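Local structure of coronin (4OZU) at residues Glu137-Pro140 / Gly144-Ala147; Leu146-Gly149 / Val155-Trp158; Arg293-His298 / Leu302-Ala307. The protein probably binds actin filaments as a coronin-family protein, of which this chain is the WD40 beta-propeller domain. All coordinates share one frame; numbering follows the deposited sequence.

How the interactions relate
Interactions 1 and 2 lie in one antiparallel sheet of the propeller: both use strand 145-150, share Leu146 and Ala147, and have centres 8 Å apart, so that the strand is bonded to 133-138 along one edge and to 154-159 along the other. Both are largely buried, with regular backbone pairing and mainly apolar packing, a few polar ends being bonded outward or, in interaction 2, through a water. Interaction 3 belongs to another sheet, on the opposite side of the chain's centre, its own centre 28 Å from that of interaction 1. There the outermost strand 301-309 is partly exposed, its register is broken by a bulge, and arginines join tyrosines in the contact.

Interaction 1. Residues Glu137-Pro140 / Gly144-Ala147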
loop_
_atom_site.group_PDB
_atom_site.type_symbol
_atom_site.label_atom_id
_atom_site.label_comp_id
_atom_site.label_asym_id
_atom_site.label_seq_id
_atom_site.Cartn_x
_atom_site.Cartn_y
_atom_site.Cartn_z
ATOM N N GLU A 137 1.007 -7.004 5.480
ATOM C CA GLU A 137 1.794 -6.617 4.312
ATOM C C GLU A 137 2.684 -7.751 3.812
ATOM O O GLU A 137 3.474 -8.334 4.567
ATOM C CB GLU A 137 2.657 -5.399 4.641
ATOM C CG GLU A 137 1.869 -4.110 4.854
ATOM C CD GLU A 137 1.513 -3.392 3.562
ATOM O OE1 GLU A 137 2.083 -3.725 2.502
ATOM O OE2 GLU A 137 0.660 -2.481 3.614
ATOM N N TRP A 138 2.560 -8.035 2.523
ATOM C CA TRP A 138 3.345 -9.073 1.882
ATOM C C TRP A 138 4.735 -8.583 1.522
ATOM O O TRP A 138 4.899 -7.472 1.014
ATOM C CB TRP A 138 2.666 -9.544 0.599
ATOM C CG TRP A 138 1.324 -10.158 0.756
ATOM C CD1 TRP A 138 0.113 -9.545 0.597
ATOM C CD2 TRP A 138 1.046 -11.528 1.046
ATOM N NE1 TRP A 138 -0.905 -10.453 0.785
ATOM C CE2 TRP A 138 -0.358 -11.676 1.063
ATOM C CE3 TRP A 138 1.846 -12.647 1.297
ATOM C CZ2 TRP A 138 -0.973 -12.894 1.318
ATOM C CZ3 TRP A 138 1.229 -13.857 1.563
ATOM C CH2 TRP A 138 -0.167 -13.971 1.570
ATOM N N ASN A 139 5.722 -9.441 1.743
ATOM C CA ASN A 139 7.068 -9.192 1.266
ATOM C C ASN A 139 7.054 -9.070 -0.258
ATOM O O ASN A 139 6.490 -9.924 -0.935
ATOM C CB ASN A 139 7.997 -10.317 1.713
ATOM C CG ASN A 139 9.452 -9.994 1.471
ATOM O OD1 ASN A 139 9.880 -9.801 0.329
ATOM N ND2 ASN A 139 10.223 -9.927 2.548
ATOM N N PRO A 140 7.665 -8.006 -0.801
ATOM C CA PRO A 140 7.608 -7.780 -2.252
ATOM C C PRO A 140 8.557 -8.659 -3.055
ATOM O O PRO A 140 8.457 -8.662 -4.277
ATOM C CB PRO A 140 8.008 -6.309 -2.386
ATOM C CG PRO A 140 8.909 -6.072 -1.230
ATOM C CD PRO A 140 8.347 -6.898 -0.104
ATOM N N GLY A 144 5.337 -16.080 0.301
ATOM C CA GLY A 144 4.922 -16.682 1.550
ATOM C C GLY A 144 5.275 -15.925 2.809
ATOM O O GLY A 144 4.941 -16.382 3.900
ATOM N N ILE A 145 5.953 -14.789 2.674
ATOM C CA ILE A 145 6.362 -14.008 3.842
ATOM C C ILE A 145 5.460 -12.786 4.012
ATOM O O ILE A 145 5.280 -12.001 3.088
ATOM C CB ILE A 145 7.837 -13.551 3.737
ATOM C CG1 ILE A 145 8.770 -14.760 3.601
ATOM C CG2 ILE A 145 8.230 -12.698 4.937
ATOM C CD1 ILE A 145 8.685 -15.765 4.744
ATOM N N LEU A 146 4.912 -12.633 5.209
ATOM C CA LEU A 146 3.996 -11.548 5.516
ATOM C C LEU A 146 4.313 -10.944 6.875
ATOM O O LEU A 146 4.724 -11.659 7.793
ATOM C CB LEU A 146 2.551 -12.075 5.476
ATOM C CG LEU A 146 1.419 -11.149 5.919
ATOM C CD1 LEU A 146 0.206 -11.346 5.019
ATOM C CD2 LEU A 146 1.044 -11.410 7.364
ATOM N N ALA A 147 4.133 -9.629 7.004
ATOM C CA ALA A 147 4.260 -8.956 8.299
ATOM C C ALA A 147 2.917 -8.408 8.759
ATOM O O ALA A 147 2.180 -7.827 7.968
ATOM C CB ALA A 147 5.282 -7.833 8.223
#
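Trp138 and Leu146 face each other as a non-hydrogen-bonded antiparallel pair, their CA atoms 4.4 Å apart, and carry the packed part of this contact. The methyl CD1 of Leu146 stands over the six-membered ring of the indole, 4.0 Å from the ring centroid of Trp138 and only 9° off the ring normal: a CH-pi contact over the face. With chi1 at -62°, CG of Trp138 lies opposite the carbonyl carbon and the indole leans across to the neighbouring strand; a large flat ring suits this place because it offers a face to the methyl while its NE1 reaches Asn86 O in the adjoining sheet.

The backbone closes the rest. Glu137 and Ala147 exchange two bonds, Glu137 N to Ala147 O at 2.9 Å and Ala147 N to Glu137 O at 2.8 Å. Glu137 O also accepts from Trp180 NE1 of the next sheet. Beyond Trp138, Asn139 N donates to Ile145 O at 2.9 Å, and the side chains of Asn139 and Ile145 run alongside each other, CB of Asn139 to CB of Ile145 being 3.8 Å. The buried amide of Asn139 ties the turn that follows, OD1 accepting from the backbone of Ala141 and Val142 as ND2 donates to Gly184 O; an asparagine suits this place because one short side chain both accepts and donates.

Looser is the partly exposed side, where Glu137 bends away from Ala147 and its OE2 forms a salt bridge with Lys179. Apolar packing and backbone pairing thus hold the two strands together, while the polar side-chain ends are spent on the turn and the adjoining sheets, which implies that the hairpin is also joined through its polar ends to those sheets.

Interaction 2. Residues Leu146-Gly149 / Val155-Trp158; sequences LASG and VAFW
The hairpin formed by strands 145-150 and 154-159 makes the middle of a four-stranded antiparallel sheet within a predicted WD repeat, and residues 146-149 pair here with 155-158. The axes of these short strand segments come within 4.6 Å, their directions 157° apart, close to antiparallel. Two hydrogen-bonded pairs fix the register. Leu146 and Trp158 are joined by Trp158 N to Leu146 O, 2.8 Å, and by the return bond from Leu146 N; Ser148 and Ala156 are joined by Ala156 N to Ser148 O, 2.8 Å, and by Ser148 N to Ala156 O.

On the face with Leu146, Ser148 and Trp158, a water links two side chains. Ser148 OG, placed between its own N and carbonyl carbon by a chi1 of 83°, lies at the edge of the indole, in its plane, yet 4.0 Å from Trp158 NE1. A water beside the two bridges them: it accepts from Trp158 NE1 at 3.1 Å and hydrogen-bonds to Ser148 OG at 2.9 Å. Serine suits the place because its short side chain ends in a hydroxyl that can bond the water. Leu146 CD2 comes obliquely to the same indole, 4.2 Å from Trp158 CD1.

The other face is apolar. Ala147 CB meets Phe157 CE1 at 3.7 Å, alanine being short enough to let the ring lie close to the strand. Leu187 of the next sheet touches Ala147, Val155 and Phe157, whose hydrophobic side chains suit a surface pressed between sheets. One face packed on the next sheet, and a tryptophan near the end of the third strand of four, are the marks of a WD40 beta-propeller blade.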
loop_
_atom_site.group_PDB
_atom_site.type_symbol
_atom_site.label_atom_id
_atom_site.label_comp_id
_atom_site.label_asym_id
_atom_site.label_seq_id
_atom_site.Cartn_x
_atom_site.Cartn_y
_atom_site.Cartn_z
ATOM N N LEU A 146 4.912 -12.633 5.209
ATOM C CA LEU A 146 3.996 -11.548 5.516
ATOM C C LEU A 146 4.313 -10.944 6.875
ATOM O O LEU A 146 4.724 -11.659 7.793
ATOM C CB LEU A 146 2.551 -12.075 5.476
ATOM C CG LEU A 146 1.419 -11.149 5.919
ATOM C CD1 LEU A 146 0.206 -11.346 5.019
ATOM C CD2 LEU A 146 1.044 -11.410 7.364
ATOM N N ALA A 147 4.133 -9.629 7.004
ATOM C CA ALA A 147 4.260 -8.956 8.299
ATOM C C ALA A 147 2.917 -8.408 8.759
ATOM O O ALA A 147 2.180 -7.827 7.968
ATOM C CB ALA A 147 5.282 -7.833 8.223
ATOM N N SER A 148 2.605 -8.585 10.041
ATOM C CA SER A 148 1.363 -8.043 10.584
ATOM C C SER A 148 1.659 -7.195 11.811
ATOM O O SER A 148 2.414 -7.599 12.694
ATOM C CB SER A 148 0.375 -9.155 10.930
ATOM O OG SER A 148 0.644 -9.703 12.206
ATOM N N GLY A 149 1.066 -6.006 11.840
ATOM C CA GLY A 149 1.231 -5.075 12.940
ATOM C C GLY A 149 -0.001 -5.055 13.823
ATOM O O GLY A 149 -1.138 -4.975 13.345
ATOM N N VAL A 155 5.002 -6.407 15.999
ATOM C CA VAL A 155 5.095 -6.742 14.585
ATOM C C VAL A 155 5.411 -8.225 14.502
ATOM O O VAL A 155 6.437 -8.671 15.026
ATOM C CB VAL A 155 6.172 -5.935 13.863
ATOM C CG1 VAL A 155 6.234 -6.332 12.401
ATOM C CG2 VAL A 155 5.893 -4.454 13.989
ATOM N N ALA A 156 4.514 -8.982 13.870
ATOM C CA ALA A 156 4.655 -10.425 13.750
ATOM C C ALA A 156 4.977 -10.801 12.319
ATOM O O ALA A 156 4.288 -10.374 11.395
ATOM C CB ALA A 156 3.381 -11.128 14.203
ATOM N N PHE A 157 6.018 -11.606 12.142
ATOM C CA PHE A 157 6.410 -12.061 10.815
ATOM C C PHE A 157 6.006 -13.514 10.611
ATOM O O PHE A 157 6.287 -14.379 11.444
ATOM C CB PHE A 157 7.909 -11.883 10.615
ATOM C CG PHE A 157 8.343 -10.452 10.651
ATOM C CD1 PHE A 157 8.275 -9.665 9.517
ATOM C CD2 PHE A 157 8.795 -9.884 11.821
ATOM C CE1 PHE A 157 8.668 -8.342 9.557
ATOM C CE2 PHE A 157 9.184 -8.560 11.860
ATOM C CZ PHE A 157 9.130 -7.794 10.733
ATOM N N TRP A 158 5.347 -13.765 9.485
ATOM C CA TRP A 158 4.717 -15.048 9.216
ATOM C C TRP A 158 5.256 -15.702 7.959
ATOM O O TRP A 158 5.391 -15.044 6.932
ATOM C CB TRP A 158 3.208 -14.869 9.054
ATOM C CG TRP A 158 2.463 -14.634 10.319
ATOM C CD1 TRP A 158 2.120 -13.428 10.864
ATOM C CD2 TRP A 158 1.951 -15.635 11.201
ATOM N NE1 TRP A 158 1.421 -13.621 12.031
ATOM C CE2 TRP A 158 1.308 -14.967 12.262
ATOM C CE3 TRP A 158 1.976 -17.034 11.200
ATOM C CZ2 TRP A 158 0.696 -15.651 13.308
ATOM C CZ3 TRP A 158 1.366 -17.706 12.234
ATOM C CH2 TRP A 158 0.739 -17.016 13.274
HETATM O O HOH W 1 -0.294 -11.913 13.898
#

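Interaction 3. Residues Arg293-His298 / Leu302-Ala307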
loop_
_atom_site.group_PDB
_atom_site.type_symbol
_atom_site.label_atom_id
_atom_site.label_comp_id
_atom_site.label_asym_id
_atom_site.label_seq_id
_atom_site.Cartn_x
_atom_site.Cartn_y
_atom_site.Cartn_z
ATOM N N ARG A 293 -2.092 15.312 -3.191
ATOM C CA ARG A 293 -0.959 15.895 -3.902
ATOM C C ARG A 293 0.157 14.880 -4.069
ATOM O O ARG A 293 0.252 13.900 -3.329
ATOM C CB ARG A 293 -0.445 17.145 -3.192
ATOM C CG ARG A 293 0.030 16.944 -1.777
ATOM C CD ARG A 293 0.470 18.277 -1.191
ATOM N NE ARG A 293 1.521 18.895 -1.995
ATOM C CZ ARG A 293 2.030 20.104 -1.774
ATOM N NH1 ARG A 293 1.587 20.848 -0.767
ATOM N NH2 ARG A 293 2.985 20.572 -2.566
ATOM N N TYR A 294 0.986 15.114 -5.075
ATOM C CA TYR A 294 2.057 14.194 -5.381
ATOM C C TYR A 294 3.342 14.894 -5.785
ATOM O O TYR A 294 3.356 16.048 -6.231
ATOM C CB TYR A 294 1.621 13.217 -6.472
ATOM C CG TYR A 294 0.751 13.800 -7.551
ATOM C CD1 TYR A 294 -0.625 13.891 -7.381
ATOM C CD2 TYR A 294 1.294 14.231 -8.761
ATOM C CE1 TYR A 294 -1.434 14.413 -8.379
ATOM C CE2 TYR A 294 0.491 14.751 -9.756
ATOM C CZ TYR A 294 -0.870 14.837 -9.562
ATOM O OH TYR A 294 -1.669 15.356 -10.559
ATOM N N TYR A 295 4.418 14.140 -5.592
ATOM C CA TYR A 295 5.790 14.579 -5.749
ATOM C C TYR A 295 6.504 13.542 -6.593
ATOM O O TYR A 295 6.034 12.406 -6.690
ATOM C CB TYR A 295 6.489 14.692 -4.391
ATOM C CG TYR A 295 5.791 15.568 -3.385
ATOM C CD1 TYR A 295 4.701 15.105 -2.661
ATOM C CD2 TYR A 295 6.233 16.856 -3.147
ATOM C CE1 TYR A 295 4.065 15.916 -1.733
ATOM C CE2 TYR A 295 5.608 17.674 -2.229
ATOM C CZ TYR A 295 4.525 17.202 -1.527
ATOM O OH TYR A 295 3.916 18.025 -0.611
ATOM N N GLN A 296 7.637 13.907 -7.182
ATOM C CA GLN A 296 8.538 12.891 -7.713
ATOM C C GLN A 296 9.834 12.877 -6.940
ATOM O O GLN A 296 10.471 13.909 -6.762
ATOM C CB GLN A 296 8.850 13.097 -9.193
ATOM C CG GLN A 296 9.545 11.866 -9.763
ATOM C CD GLN A 296 10.027 12.024 -11.183
ATOM O OE1 GLN A 296 10.381 13.119 -11.622
ATOM N NE2 GLN A 296 10.055 10.913 -11.916
ATOM N N TYR A 297 10.208 11.683 -6.496
ATOM C CA TYR A 297 11.515 11.430 -5.914
ATOM C C TYR A 297 12.415 10.983 -7.053
ATOM O O TYR A 297 12.238 9.897 -7.598
ATOM C CB TYR A 297 11.414 10.374 -4.820
ATOM C CG TYR A 297 12.659 10.145 -3.986
ATOM C CD1 TYR A 297 13.398 11.205 -3.488
ATOM C CD2 TYR A 297 13.051 8.857 -3.643
ATOM C CE1 TYR A 297 14.523 10.986 -2.707
ATOM C CE2 TYR A 297 14.166 8.630 -2.870
ATOM C CZ TYR A 297 14.893 9.692 -2.400
ATOM O OH TYR A 297 15.995 9.455 -1.619
ATOM N N HIS A 298 13.352 11.845 -7.431
ATOM C CA HIS A 298 14.181 11.620 -8.606
ATOM C C HIS A 298 15.571 12.166 -8.357
ATOM O O HIS A 298 15.723 13.296 -7.894
ATOM C CB HIS A 298 13.559 12.288 -9.835
ATOM C CG HIS A 298 14.250 11.960 -11.122
ATOM N ND1 HIS A 298 13.994 10.805 -11.831
ATOM C CD2 HIS A 298 15.182 12.639 -11.834
ATOM C CE1 HIS A 298 14.742 10.785 -12.921
ATOM N NE2 HIS A 298 15.469 11.886 -12.947
ATOM N N LEU A 302 13.380 15.363 -3.850
ATOM C CA LEU A 302 11.922 15.364 -3.902
ATOM C C LEU A 302 11.416 16.671 -4.507
ATOM O O LEU A 302 11.797 17.751 -4.060
ATOM C CB LEU A 302 11.338 15.164 -2.502
ATOM C CG LEU A 302 9.873 14.733 -2.420
ATOM C CD1 LEU A 302 9.645 13.374 -3.076
ATOM C CD2 LEU A 302 9.435 14.696 -0.969
ATOM N N ARG A 303 10.558 16.566 -5.521
ATOM C CA ARG A 303 10.017 17.734 -6.209
ATOM C C ARG A 303 8.499 17.664 -6.294
ATOM O O ARG A 303 7.938 16.627 -6.640
ATOM C CB ARG A 303 10.613 17.847 -7.616
ATOM C CG ARG A 303 12.131 17.937 -7.641
ATOM C CD ARG A 303 12.650 18.199 -9.049
ATOM N NE ARG A 303 14.097 18.011 -9.157
ATOM C CZ ARG A 303 14.708 16.830 -9.122
ATOM N NH1 ARG A 303 14.008 15.715 -8.964
ATOM N NH2 ARG A 303 16.028 16.763 -9.231
ATOM N N SER A 304 7.839 18.770 -5.968
ATOM C CA SER A 304 6.396 18.863 -6.106
ATOM C C SER A 304 6.041 18.817 -7.580
ATOM O O SER A 304 6.681 19.490 -8.394
ATOM C CB SER A 304 5.868 20.153 -5.472
ATOM O OG SER A 304 4.449 20.156 -5.425
ATOM N N VAL A 305 5.027 18.033 -7.925
ATOM C CA VAL A 305 4.565 17.960 -9.308
ATOM C C VAL A 305 3.194 18.600 -9.449
ATOM O O VAL A 305 3.051 19.621 -10.116
ATOM C CB VAL A 305 4.508 16.513 -9.808
ATOM C CG1 VAL A 305 3.919 16.458 -11.222
ATOM C CG2 VAL A 305 5.899 15.899 -9.784
ATOM N N ASP A 306 2.184 17.999 -8.832
ATOM C CA ASP A 306 0.828 18.519 -8.949
ATOM C C ASP A 306 -0.076 17.899 -7.893
ATOM O O ASP A 306 0.400 17.291 -6.932
ATOM C CB ASP A 306 0.275 18.248 -10.354
ATOM C CG ASP A 306 -0.582 19.390 -10.882
ATOM O OD1 ASP A 306 -1.411 19.924 -10.120
ATOM O OD2 ASP A 306 -0.422 19.754 -12.064
ATOM N N ALA A 307 -1.381 18.062 -8.070
ATOM C CA ALA A 307 -2.341 17.512 -7.126
ATOM C C ALA A 307 -3.670 17.154 -7.779
ATOM O O ALA A 307 -4.075 17.762 -8.770
ATOM C CB ALA A 307 -2.570 18.496 -5.997
HETATM O O HOH W 2 2.508 18.584 -5.111
HETATM O O HOH W 3 11.765 15.363 -10.475
#
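Tyr294 lies against Asp306 and Ala307, and its side chain covers the backbone between them. From CB the ring turns over the opposite strand because chi1 is 37°. Asp306 O sits over the centre of the ring face, 3.4 Å above its plane; CD2 passes Val305 CB, CE1 reaches Ala307 CA at 3.5 Å, and CE2 meets Asp306 CB at 3.6 Å. At the tip, OH touches Asp306 CB and hydrogen-bonds to Leu15 O. A tyrosine suits the place, giving a broad face to the backbone and a hydroxyl beyond it.

The backbone here is irregular. Tyr294 N donates to Asp306 O, while Tyr294 O takes Val305 N at 3.1 Å and, weakly, Asp306 N; a water also donates to Tyr294 O and accepts from Arg293 NH2. Past this point the pairing is regular, with Gln296 N to Arg303 O at 2.8 Å.

Leu302 CD1 packs on Tyr295 CB at 3.7 Å, and the long, exposed Arg303 reaches back through NH1 to His298 O at 3.2 Å. With Val305 and Asp306 both facing Tyr294, this is a classic beta bulge in the hairpin that ends in the outermost strand of a four-stranded propeller sheet.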